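Local coordinates for protein LupI (Flavobacterium sp. YS-80-122, PDB 6IY4) that probably inhibits a metalloendopeptidase, as a periplasmic member of the Inh protease inhibitor family, at residues Trp10-Gln15 / Cys22-Lys27. Sequence-based numbering, arbitrary orientation.
Unlike the reference sequence in segment 22-27: Leu26 (reference Ser).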
ATOM      1  N   TRP A  10      -2.830   5.553  -6.302  1.00 19.40           N
ATOM      2  CA  TRP A  10      -2.471   4.126  -6.355  1.00 18.50           C
ATOM      3  C   TRP A  10      -3.734   3.292  -6.300  1.00 19.60           C
ATOM      4  O   TRP A  10      -4.635   3.597  -5.507  1.00 20.75           O
ATOM      5  CB  TRP A  10      -1.538   3.750  -5.215  1.00 17.41           C
ATOM      6  CG  TRP A  10      -0.151   4.304  -5.338  1.00 18.35           C
ATOM      7  CD1 TRP A  10       0.266   5.540  -4.934  1.00 19.18           C
ATOM      8  CD2 TRP A  10       0.998   3.658  -5.918  1.00 16.75           C
ATOM      9  NE1 TRP A  10       1.588   5.706  -5.205  1.00 19.62           N
ATOM     10  CE2 TRP A  10       2.068   4.584  -5.797  1.00 17.57           C
ATOM     11  CE3 TRP A  10       1.240   2.405  -6.498  1.00 18.12           C
ATOM     12  CZ2 TRP A  10       3.353   4.260  -6.226  1.00 18.21           C
ATOM     13  CZ3 TRP A  10       2.517   2.096  -6.905  1.00 17.97           C
ATOM     14  CH2 TRP A  10       3.546   3.019  -6.776  1.00 17.91           C
ATOM     15  N   THR A  11      -3.708   2.179  -7.003  1.00 19.68           N
ATOM     16  CA  THR A  11      -4.819   1.209  -7.013  1.00 18.29           C
ATOM     17  C   THR A  11      -4.353  -0.063  -6.328  1.00 18.75           C
ATOM     18  O   THR A  11      -3.272  -0.589  -6.698  1.00 20.17           O
ATOM     19  CB  THR A  11      -5.267   0.924  -8.436  1.00 23.31           C
ATOM     20  OG1 THR A  11      -5.659   2.189  -8.989  1.00 25.82           O
ATOM     21  CG2 THR A  11      -6.434  -0.025  -8.432  1.00 26.32           C
ATOM     22  N   PHE A  12      -5.092  -0.466  -5.313  1.00 18.44           N
ATOM     23  CA  PHE A  12      -4.808  -1.652  -4.488  1.00 18.09           C
ATOM     24  C   PHE A  12      -5.807  -2.753  -4.850  1.00 20.08           C
ATOM     25  O   PHE A  12      -7.008  -2.469  -4.947  1.00 20.08           O
ATOM     26  CB  PHE A  12      -4.959  -1.329  -3.005  1.00 19.04           C
ATOM     27  CG  PHE A  12      -3.895  -0.441  -2.424  1.00 20.04           C
ATOM     28  CD1 PHE A  12      -3.945   0.933  -2.615  1.00 21.65           C
ATOM     29  CD2 PHE A  12      -2.866  -0.960  -1.669  1.00 22.30           C
ATOM     30  CE1 PHE A  12      -2.987   1.756  -2.057  1.00 22.78           C
ATOM     31  CE2 PHE A  12      -1.881  -0.132  -1.143  1.00 24.14           C
ATOM     32  CZ  PHE A  12      -1.968   1.221  -1.326  1.00 24.70           C
ATOM     33  N   TYR A  13      -5.307  -3.975  -4.882  1.00 18.79           N
ATOM     34  CA  TYR A  13      -6.175  -5.163  -5.014  1.00 18.81           C
ATOM     35  C   TYR A  13      -5.419  -6.403  -4.559  1.00 20.71           C
ATOM     36  O   TYR A  13      -4.172  -6.419  -4.589  1.00 21.72           O
ATOM     37  CB  TYR A  13      -6.683  -5.316  -6.441  1.00 20.41           C
ATOM     38  CG  TYR A  13      -5.644  -5.545  -7.501  1.00 22.33           C
ATOM     39  CD1 TYR A  13      -5.038  -4.474  -8.111  1.00 26.03           C
ATOM     40  CD2 TYR A  13      -5.283  -6.814  -7.885  1.00 26.47           C
ATOM     41  CE1 TYR A  13      -4.086  -4.667  -9.099  1.00 27.40           C
ATOM     42  CE2 TYR A  13      -4.319  -7.024  -8.859  1.00 27.87           C
ATOM     43  CZ  TYR A  13      -3.754  -5.944  -9.489  1.00 29.56           C
ATOM     44  OH  TYR A  13      -2.810  -6.104 -10.461  1.00 34.19           O
ATOM     45  N   VAL A  14      -6.160  -7.424  -4.209  1.00 22.14           N
ATOM     46  CA  VAL A  14      -5.568  -8.729  -3.862  1.00 23.24           C
ATOM     47  C   VAL A  14      -5.472  -9.521  -5.172  1.00 25.67           C
ATOM     48  O   VAL A  14      -6.466  -9.624  -5.953  1.00 24.41           O
ATOM     49  CB  VAL A  14      -6.404  -9.477  -2.810  1.00 24.13           C
ATOM     50  CG1 VAL A  14      -5.889 -10.891  -2.598  1.00 27.67           C
ATOM     51  CG2 VAL A  14      -6.469  -8.755  -1.477  1.00 26.45           C
ATOM     52  N   GLN A  15      -4.305 -10.073  -5.430  1.00 21.89           N
ATOM     53  CA  GLN A  15      -4.067 -10.859  -6.652  1.00 24.68           C
ATOM     54  C   GLN A  15      -5.115 -11.965  -6.727  1.00 24.61           C
ATOM     55  O   GLN A  15      -5.327 -12.621  -5.682  1.00 26.52           O
ATOM     56  CB  GLN A  15      -2.686 -11.498  -6.635  1.00 27.15           C
ATOM     57  CG  GLN A  15      -2.300 -12.126  -7.954  1.00 30.87           C
ATOM     58  CD  GLN A  15      -1.218 -11.273  -8.566  1.00 40.50           C
ATOM     59  OE1 GLN A  15      -0.024 -11.388  -8.241  1.00 41.72           O
ATOM     60  NE2 GLN A  15      -1.652 -10.338  -9.385  1.00 39.82           N
ATOM     61  N   CYS A  22      -9.303  -0.840  -5.128  1.00 24.52           N
ATOM     62  CA  CYS A  22      -9.546   0.389  -4.342  1.00 25.15           C
ATOM     63  C   CYS A  22      -8.482   1.408  -4.730  1.00 23.84           C
ATOM     64  O   CYS A  22      -7.323   1.050  -4.684  1.00 24.56           O
ATOM     65  CB  CYS A  22      -9.445   0.021  -2.874  1.00 29.98           C
ATOM     66  SG  CYS A  22      -9.575   1.408  -1.711  1.00 37.53           S
ATOM     67  N   THR A  23      -8.868   2.604  -5.132  1.00 20.50           N
ATOM     68  CA  THR A  23      -7.926   3.691  -5.471  1.00 21.83           C
ATOM     69  C   THR A  23      -7.748   4.539  -4.217  1.00 22.43           C
ATOM     70  O   THR A  23      -8.787   5.053  -3.673  1.00 21.77           O
ATOM     71  CB  THR A  23      -8.421   4.490  -6.676  1.00 24.27           C
ATOM     72  OG1 THR A  23      -8.622   3.556  -7.737  1.00 29.75           O
ATOM     73  CG2 THR A  23      -7.437   5.568  -7.084  1.00 25.84           C
ATOM     74  N   VAL A  24      -6.499   4.814  -3.829  1.00 20.43           N
ATOM     75  CA  VAL A  24      -6.120   5.535  -2.596  1.00 19.73           C
ATOM     76  C   VAL A  24      -5.070   6.559  -3.005  1.00 19.95           C
ATOM     77  O   VAL A  24      -4.169   6.190  -3.733  1.00 20.60           O
ATOM     78  CB  VAL A  24      -5.558   4.593  -1.531  1.00 22.37           C
ATOM     79  CG1 VAL A  24      -5.152   5.350  -0.269  1.00 24.55           C
ATOM     80  CG2 VAL A  24      -6.530   3.478  -1.211  1.00 21.91           C
ATOM     81  N   THR A  25      -5.164   7.769  -2.492  1.00 20.53           N
ATOM     82  CA  THR A  25      -4.065   8.737  -2.621  1.00 20.61           C
ATOM     83  C   THR A  25      -3.055   8.556  -1.484  1.00 20.43           C
ATOM     84  O   THR A  25      -3.453   8.576  -0.299  1.00 21.55           O
ATOM     85  CB  THR A  25      -4.562  10.177  -2.589  1.00 25.24           C
ATOM     86  OG1 THR A  25      -5.553  10.328  -3.596  1.00 28.43           O
ATOM     87  CG2 THR A  25      -3.419  11.120  -2.835  1.00 23.90           C
ATOM     88  N   LEU A  26      -1.789   8.398  -1.858  1.00 19.49           N
ATOM     89  CA  LEU A  26      -0.628   8.491  -0.949  1.00 19.64           C
ATOM     90  C   LEU A  26      -0.202   9.947  -0.985  1.00 19.85           C
ATOM     91  O   LEU A  26       0.268  10.405  -2.013  1.00 22.44           O
ATOM     92  CB  LEU A  26       0.491   7.538  -1.350  1.00 18.23           C
ATOM     93  CG  LEU A  26       0.392   6.132  -0.779  1.00 19.61           C
ATOM     94  CD1 LEU A  26      -0.849   5.384  -1.302  1.00 20.20           C
ATOM     95  CD2 LEU A  26       1.663   5.363  -1.103  1.00 20.75           C
ATOM     96  N   LYS A  27      -0.544  10.646   0.087  1.00 18.97           N
ATOM     97  CA  LYS A  27      -0.276  12.093   0.208  1.00 23.78           C
ATOM     98  C   LYS A  27       1.229  12.319   0.421  1.00 23.53           C
ATOM     99  O   LYS A  27       1.896  11.511   1.069  1.00 22.30           O
ATOM    100  CB  LYS A  27      -1.187  12.645   1.300  1.00 26.96           C
ATOM    101  CG  LYS A  27      -2.667  12.499   1.008  1.00 29.73           C
ATOM    102  CD  LYS A  27      -3.527  13.525   1.688  1.00 39.05           C
ATOM    103  CE  LYS A  27      -4.327  12.978   2.842  1.00 46.81           C
ATOM    104  NZ  LYS A  27      -5.317  13.984   3.299  1.00 50.26           N
TER
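Strands 8-14 and 22-26 form a beta hairpin, and Trp10 to Phe12 run antiparallel to Cys22 to Val24 across it. Two hydrogen-bonded pairs define the register. Trp10 N donates to Val24 O at 3.0 Å and Val24 N to Trp10 O at 2.8 Å; Phe12 N and Cys22 O meet at 2.8 Å with an almost straight N-H...O angle of 179°, and Cys22 N returns a bond to Phe12 O. Between them lies the non-hydrogen-bonded pair Thr11 and Thr23. Each threonine has its OG1 anti to its own carbonyl carbon, and the two OG1 atoms meet across the strands in a weak hydrogen bond of 3.5 Å.

Trp10, Phe12, Cys22 and Val24 project from the other face. Phe12 CG is also anti to its carbonyl carbon (chi1 -71°), and the ring reaches Val24 with CE1, 3.9 Å from Val24 CB, while CD1 lies beside Val24 CG2. Leu26 brings both methyls near CD1 of the Trp10 indole, Leu26 CD1 standing 3.8 Å from that atom and Leu26 CD2 lying also near NE1; the indole NE1 is hydrogen-bonded to Val6 O. Met90 of strand 86-92 and Leu39 also pack on Phe12, so an alanine here would probably lose the ring contacts of CE1 and CD1 with Val24 and leave a gap between Met90, Leu39 and Val24.

Cys22 SG is disulfide-bonded to Cys38, which ties the start of strand 22-26 covalently to a later part of the chain. Strand 8-14 pairs on its other side with strand 86-92, as the Thr11 and Gln91 backbone bonding attests, whereas 22-26 is an outermost strand. This arrangement is an antiparallel edge hairpin with an apolar inner face, within the all-antiparallel beta fold of the Inh family.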